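Local coordinates for fibrillarin-like rRNA/tRNA 2'-O-methyltransferase (Aeropyrum pernix, PDB 4DF3), which probably uses S-adenosylmethionine to methylate ribose 2'-hydroxyls of rRNA and tRNA, at sites chosen by a guide RNA, at residues 58-72 with 212-226. The protein carries 2 engineered substitutions. Numbering follows the deposited sequence.
Sequences YRSKLAAALLKGLIE and KDVVHLDPFDRDHAM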
# COMPACT_ATOMS: atom_id res chain seq x y z
N TYR A 58 -10.68 6.45 -1.24
CA TYR A 58 -11.74 5.83 -0.46
C TYR A 58 -11.74 4.34 -0.58
O TYR A 58 -12.48 3.71 0.17
CB TYR A 58 -13.18 6.32 -0.88
CG TYR A 58 -13.41 7.76 -0.44
CD1 TYR A 58 -13.80 8.05 0.88
CD2 TYR A 58 -13.22 8.84 -1.33
CE1 TYR A 58 -14.07 9.36 1.36
CE2 TYR A 58 -13.44 10.20 -0.87
CZ TYR A 58 -13.89 10.45 0.48
OH TYR A 58 -14.11 11.75 0.96
N ARG A 59 -10.91 3.78 -1.46
CA ARG A 59 -10.78 2.31 -1.61
C ARG A 59 -9.35 1.79 -1.31
O ARG A 59 -9.10 0.54 -1.30
CB ARG A 59 -11.09 1.92 -3.03
CG ARG A 59 -12.48 2.28 -3.53
CD ARG A 59 -13.63 1.39 -2.90
NE ARG A 59 -13.32 -0.04 -2.90
CZ ARG A 59 -13.36 -0.87 -3.96
NH1 ARG A 59 -13.73 -0.44 -5.18
NH2 ARG A 59 -13.00 -2.15 -3.80
N SER A 60 -8.44 2.74 -1.08
CA SER A 60 -7.04 2.32 -0.80
C SER A 60 -6.42 3.14 0.27
O SER A 60 -6.22 4.41 0.11
CB SER A 60 -6.21 2.44 -2.10
OG SER A 60 -4.79 2.25 -1.85
N LYS A 61 -6.00 2.44 1.34
CA LYS A 61 -5.46 3.21 2.47
C LYS A 61 -4.16 3.97 2.19
O LYS A 61 -3.90 5.07 2.78
CB LYS A 61 -5.30 2.29 3.67
CG LYS A 61 -6.65 1.85 4.31
CD LYS A 61 -6.32 0.96 5.53
CE LYS A 61 -7.46 0.03 5.99
NZ LYS A 61 -7.62 -1.16 5.10
N LEU A 62 -3.35 3.43 1.27
CA LEU A 62 -2.10 4.16 0.94
C LEU A 62 -2.33 5.45 0.21
O LEU A 62 -1.66 6.47 0.46
CB LEU A 62 -1.16 3.26 0.08
CG LEU A 62 0.21 3.84 -0.40
CD1 LEU A 62 0.90 4.47 0.84
CD2 LEU A 62 1.02 2.69 -1.09
N ALA A 63 -3.29 5.46 -0.74
CA ALA A 63 -3.66 6.69 -1.44
C ALA A 63 -4.24 7.64 -0.39
O ALA A 63 -3.92 8.83 -0.41
CB ALA A 63 -4.79 6.38 -2.48
N ALA A 64 -5.11 7.12 0.51
CA ALA A 64 -5.59 7.99 1.63
C ALA A 64 -4.46 8.62 2.44
O ALA A 64 -4.48 9.87 2.77
CB ALA A 64 -6.60 7.21 2.53
N ALA A 65 -3.41 7.84 2.71
CA ALA A 65 -2.33 8.37 3.54
C ALA A 65 -1.62 9.51 2.83
O ALA A 65 -1.24 10.53 3.48
CB ALA A 65 -1.37 7.30 3.96
N LEU A 66 -1.46 9.39 1.50
CA LEU A 66 -0.78 10.48 0.74
C LEU A 66 -1.63 11.75 0.77
O LEU A 66 -1.11 12.83 1.04
CB LEU A 66 -0.55 10.07 -0.75
CG LEU A 66 0.44 8.90 -0.88
CD1 LEU A 66 0.49 8.44 -2.39
CD2 LEU A 66 1.85 9.33 -0.49
N LEU A 67 -2.92 11.58 0.56
CA LEU A 67 -3.83 12.74 0.47
C LEU A 67 -4.03 13.38 1.86
O LEU A 67 -4.41 14.55 1.94
CB LEU A 67 -5.17 12.36 -0.16
CG LEU A 67 -5.14 11.94 -1.64
CD1 LEU A 67 -6.51 11.74 -2.20
CD2 LEU A 67 -4.34 12.93 -2.44
N LYS A 68 -3.77 12.60 2.93
CA LYS A 68 -3.79 13.13 4.29
C LYS A 68 -2.42 13.70 4.76
O LYS A 68 -2.21 14.01 5.94
CB LYS A 68 -4.32 12.03 5.25
CG LYS A 68 -5.85 11.74 5.05
CD LYS A 68 -6.77 12.95 5.02
CE LYS A 68 -6.64 13.81 6.30
NZ LYS A 68 -6.94 12.97 7.54
N GLY A 69 -1.43 13.70 3.90
CA GLY A 69 -0.16 14.41 4.18
C GLY A 69 0.98 13.51 4.63
O GLY A 69 1.98 13.98 5.20
N LEU A 70 0.89 12.20 4.36
CA LEU A 70 2.05 11.37 4.65
C LEU A 70 3.31 12.07 4.02
O LEU A 70 3.29 12.59 2.91
CB LEU A 70 1.81 9.94 4.02
CG LEU A 70 3.03 9.01 4.13
CD1 LEU A 70 3.39 8.66 5.54
CD2 LEU A 70 2.80 7.68 3.40
N ILE A 71 4.42 12.06 4.77
CA ILE A 71 5.56 12.97 4.45
C ILE A 71 6.22 12.74 3.08
O ILE A 71 6.79 13.69 2.50
CB ILE A 71 6.57 12.90 5.66
CG1 ILE A 71 7.67 13.97 5.62
CG2 ILE A 71 7.13 11.47 5.82
CD1 ILE A 71 8.35 14.14 6.99
N GLU A 72 6.16 11.49 2.56
CA GLU A 72 6.84 11.08 1.27
C GLU A 72 6.17 9.78 0.90
O GLU A 72 5.50 9.17 1.77
CB GLU A 72 8.35 10.88 1.44
CG GLU A 72 8.81 9.86 2.43
CD GLU A 72 10.03 10.27 3.22
OE1 GLU A 72 10.56 11.40 3.07
OE2 GLU A 72 10.42 9.47 4.06
N LYS A 212 8.56 7.40 11.61
CA LYS A 212 8.86 8.60 10.88
C LYS A 212 7.66 9.49 10.69
O LYS A 212 7.78 10.74 10.61
CB LYS A 212 9.46 8.24 9.53
CG LYS A 212 10.20 9.40 8.88
CD LYS A 212 11.10 9.01 7.70
CE LYS A 212 11.87 10.26 7.29
NZ LYS A 212 12.40 10.08 5.94
N ASP A 213 6.48 8.88 10.55
CA ASP A 213 5.25 9.68 10.33
C ASP A 213 4.04 8.82 10.70
O ASP A 213 4.12 7.57 10.69
CB ASP A 213 5.13 10.18 8.87
CG ASP A 213 4.22 11.40 8.73
OD1 ASP A 213 3.81 12.02 9.72
OD2 ASP A 213 3.83 11.74 7.61
N VAL A 214 2.94 9.49 11.09
CA VAL A 214 1.66 8.82 11.30
C VAL A 214 0.61 9.78 10.82
O VAL A 214 0.61 10.97 11.22
CB VAL A 214 1.34 8.46 12.79
CG1 VAL A 214 -0.09 7.57 12.90
CG2 VAL A 214 2.44 7.65 13.39
N VAL A 215 -0.29 9.32 9.95
CA VAL A 215 -1.40 10.16 9.56
C VAL A 215 -2.71 9.40 9.74
O VAL A 215 -2.83 8.25 9.36
CB VAL A 215 -1.34 10.79 8.10
CG1 VAL A 215 -0.17 11.84 7.99
CG2 VAL A 215 -1.32 9.69 6.96
N HIS A 216 -3.71 10.08 10.32
CA HIS A 216 -5.02 9.49 10.34
C HIS A 216 -5.69 9.58 8.95
O HIS A 216 -5.44 10.54 8.21
CB HIS A 216 -5.89 10.14 11.45
CG HIS A 216 -7.10 9.31 11.78
ND1 HIS A 216 -8.27 9.41 11.06
CD2 HIS A 216 -7.30 8.33 12.69
CE1 HIS A 216 -9.13 8.51 11.47
NE2 HIS A 216 -8.59 7.87 12.50
N LEU A 217 -6.54 8.61 8.59
CA LEU A 217 -7.06 8.52 7.25
C LEU A 217 -8.46 9.09 7.05
O LEU A 217 -8.98 9.01 5.98
CB LEU A 217 -7.02 7.05 6.76
CG LEU A 217 -5.62 6.46 6.82
CD1 LEU A 217 -5.61 4.93 6.32
CD2 LEU A 217 -4.49 7.37 6.09
N ASP A 218 -9.05 9.67 8.10
CA ASP A 218 -10.40 10.19 7.97
C ASP A 218 -10.42 11.31 6.92
O ASP A 218 -9.49 12.11 6.90
CB ASP A 218 -10.82 10.75 9.32
CG ASP A 218 -12.17 11.42 9.25
OD1 ASP A 218 -13.16 10.69 9.34
OD2 ASP A 218 -12.22 12.63 9.04
N PRO A 219 -11.48 11.36 6.06
CA PRO A 219 -12.66 10.49 6.00
C PRO A 219 -12.55 9.37 5.03
O PRO A 219 -13.54 8.69 4.79
CB PRO A 219 -13.76 11.48 5.48
CG PRO A 219 -12.99 12.15 4.30
CD PRO A 219 -11.58 12.44 5.03
N PHE A 220 -11.42 9.24 4.36
CA PHE A 220 -11.20 8.15 3.39
C PHE A 220 -11.34 6.78 4.06
O PHE A 220 -11.94 5.82 3.50
CB PHE A 220 -9.81 8.30 2.75
CG PHE A 220 -9.59 9.61 2.05
CD1 PHE A 220 -10.35 9.95 0.92
CD2 PHE A 220 -8.63 10.48 2.52
CE1 PHE A 220 -10.13 11.12 0.27
CE2 PHE A 220 -8.42 11.66 1.91
CZ PHE A 220 -9.19 11.98 0.72
N ASP A 221 -10.79 6.70 5.27
CA ASP A 221 -11.06 5.59 6.18
C ASP A 221 -11.15 6.16 7.60
O ASP A 221 -10.18 6.68 8.12
CB ASP A 221 -9.98 4.50 6.06
CG ASP A 221 -10.34 3.24 6.84
OD1 ASP A 221 -10.60 3.28 8.05
OD2 ASP A 221 -10.36 2.15 6.25
N ARG A 222 -12.34 6.09 8.20
CA ARG A 222 -12.58 6.77 9.46
C ARG A 222 -11.97 6.05 10.65
O ARG A 222 -11.83 6.62 11.72
CB ARG A 222 -14.08 6.89 9.73
CG ARG A 222 -14.80 7.76 8.72
CD ARG A 222 -16.32 7.69 8.95
NE ARG A 222 -16.79 6.33 8.65
CZ ARG A 222 -18.04 5.91 8.81
NH1 ARG A 222 -18.96 6.72 9.31
NH2 ARG A 222 -18.36 4.66 8.50
N ASP A 223 -11.57 4.80 10.42
CA ASP A 223 -11.17 3.96 11.53
C ASP A 223 -9.70 3.55 11.57
O ASP A 223 -9.34 2.74 12.38
CB ASP A 223 -12.04 2.71 11.58
CG ASP A 223 -13.47 3.04 11.77
OD1 ASP A 223 -13.71 4.02 12.48
OD2 ASP A 223 -14.34 2.39 11.18
N HIS A 224 -8.86 4.13 10.72
CA HIS A 224 -7.44 3.72 10.61
C HIS A 224 -6.50 4.91 10.46
O HIS A 224 -6.93 5.98 9.96
CB HIS A 224 -7.24 2.79 9.40
CG HIS A 224 -7.90 1.46 9.56
ND1 HIS A 224 -9.21 1.22 9.21
CD2 HIS A 224 -7.39 0.27 9.98
CE1 HIS A 224 -9.50 -0.06 9.45
NE2 HIS A 224 -8.40 -0.66 9.87
N ALA A 225 -5.25 4.71 10.83
CA ALA A 225 -4.17 5.63 10.53
C ALA A 225 -3.16 4.81 9.76
O ALA A 225 -3.15 3.58 9.83
CB ALA A 225 -3.54 6.12 11.89
N MET A 226 -2.26 5.48 9.08
CA MET A 226 -1.08 4.85 8.47
C MET A 226 0.20 5.20 9.22
O MET A 226 0.53 6.40 9.36
CB MET A 226 -1.04 5.31 7.01
CG MET A 226 0.18 4.65 6.17
SD MET A 226 -0.17 2.87 5.98
CE MET A 226 -1.42 3.00 4.66
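Ala64 and Ala65 of helix 61-67 lie on Leu217, Phe220 and Met226, packing the helix against the antiparallel hairpin 211-216/224-229 that closes one edge of the Rossmann-like methyltransferase sheet. The tight part is largely apolar: Leu217 CD2 presses on Ala65 CA at 3.5 Å, closer than usual for two carbons, while Ala65 CB rests on Met226 CB and Val215 CG2. With alanines at the interface, the axes of helix 61-67 and strand 224-226 approach to 8.7 Å, crossing at -71°. Lys61 runs past Leu217 CD1, and its CE sits squarely over the face of His224, 3.8 Å from the ring centroid; NZ forms a salt bridge with Asp154 of the S-adenosylmethionine site. Phe220 sets CB against Ala64 CB at 3.4 Å and turns its ring edge to the face of the exposed Tyr58, planes at 63°, with Lys68 CD also at its edge, near the ring plane. Bent at chi2, chi3 and chi4, Lys68 curls back to give NZ two backbone acceptors, Asp218 O, met in its carbonyl plane, and His216 O, met from above its own. A methionine in its place would probably leave both carbonyls without this donor and the turn after strand 211-216 less firmly tied to the helix. The solvent side, beyond the Schellman motif at Gly69, is looser: Ile71 N makes a weak hydrogen bond to Asp213 OD2. At the far end the extended Lys212 reaches Glu72, whose OE2 hydrogen-bonds Tyr228 OH and takes the salt bridge from Lys212 NZ on its syn lone pair at 2.8 Å.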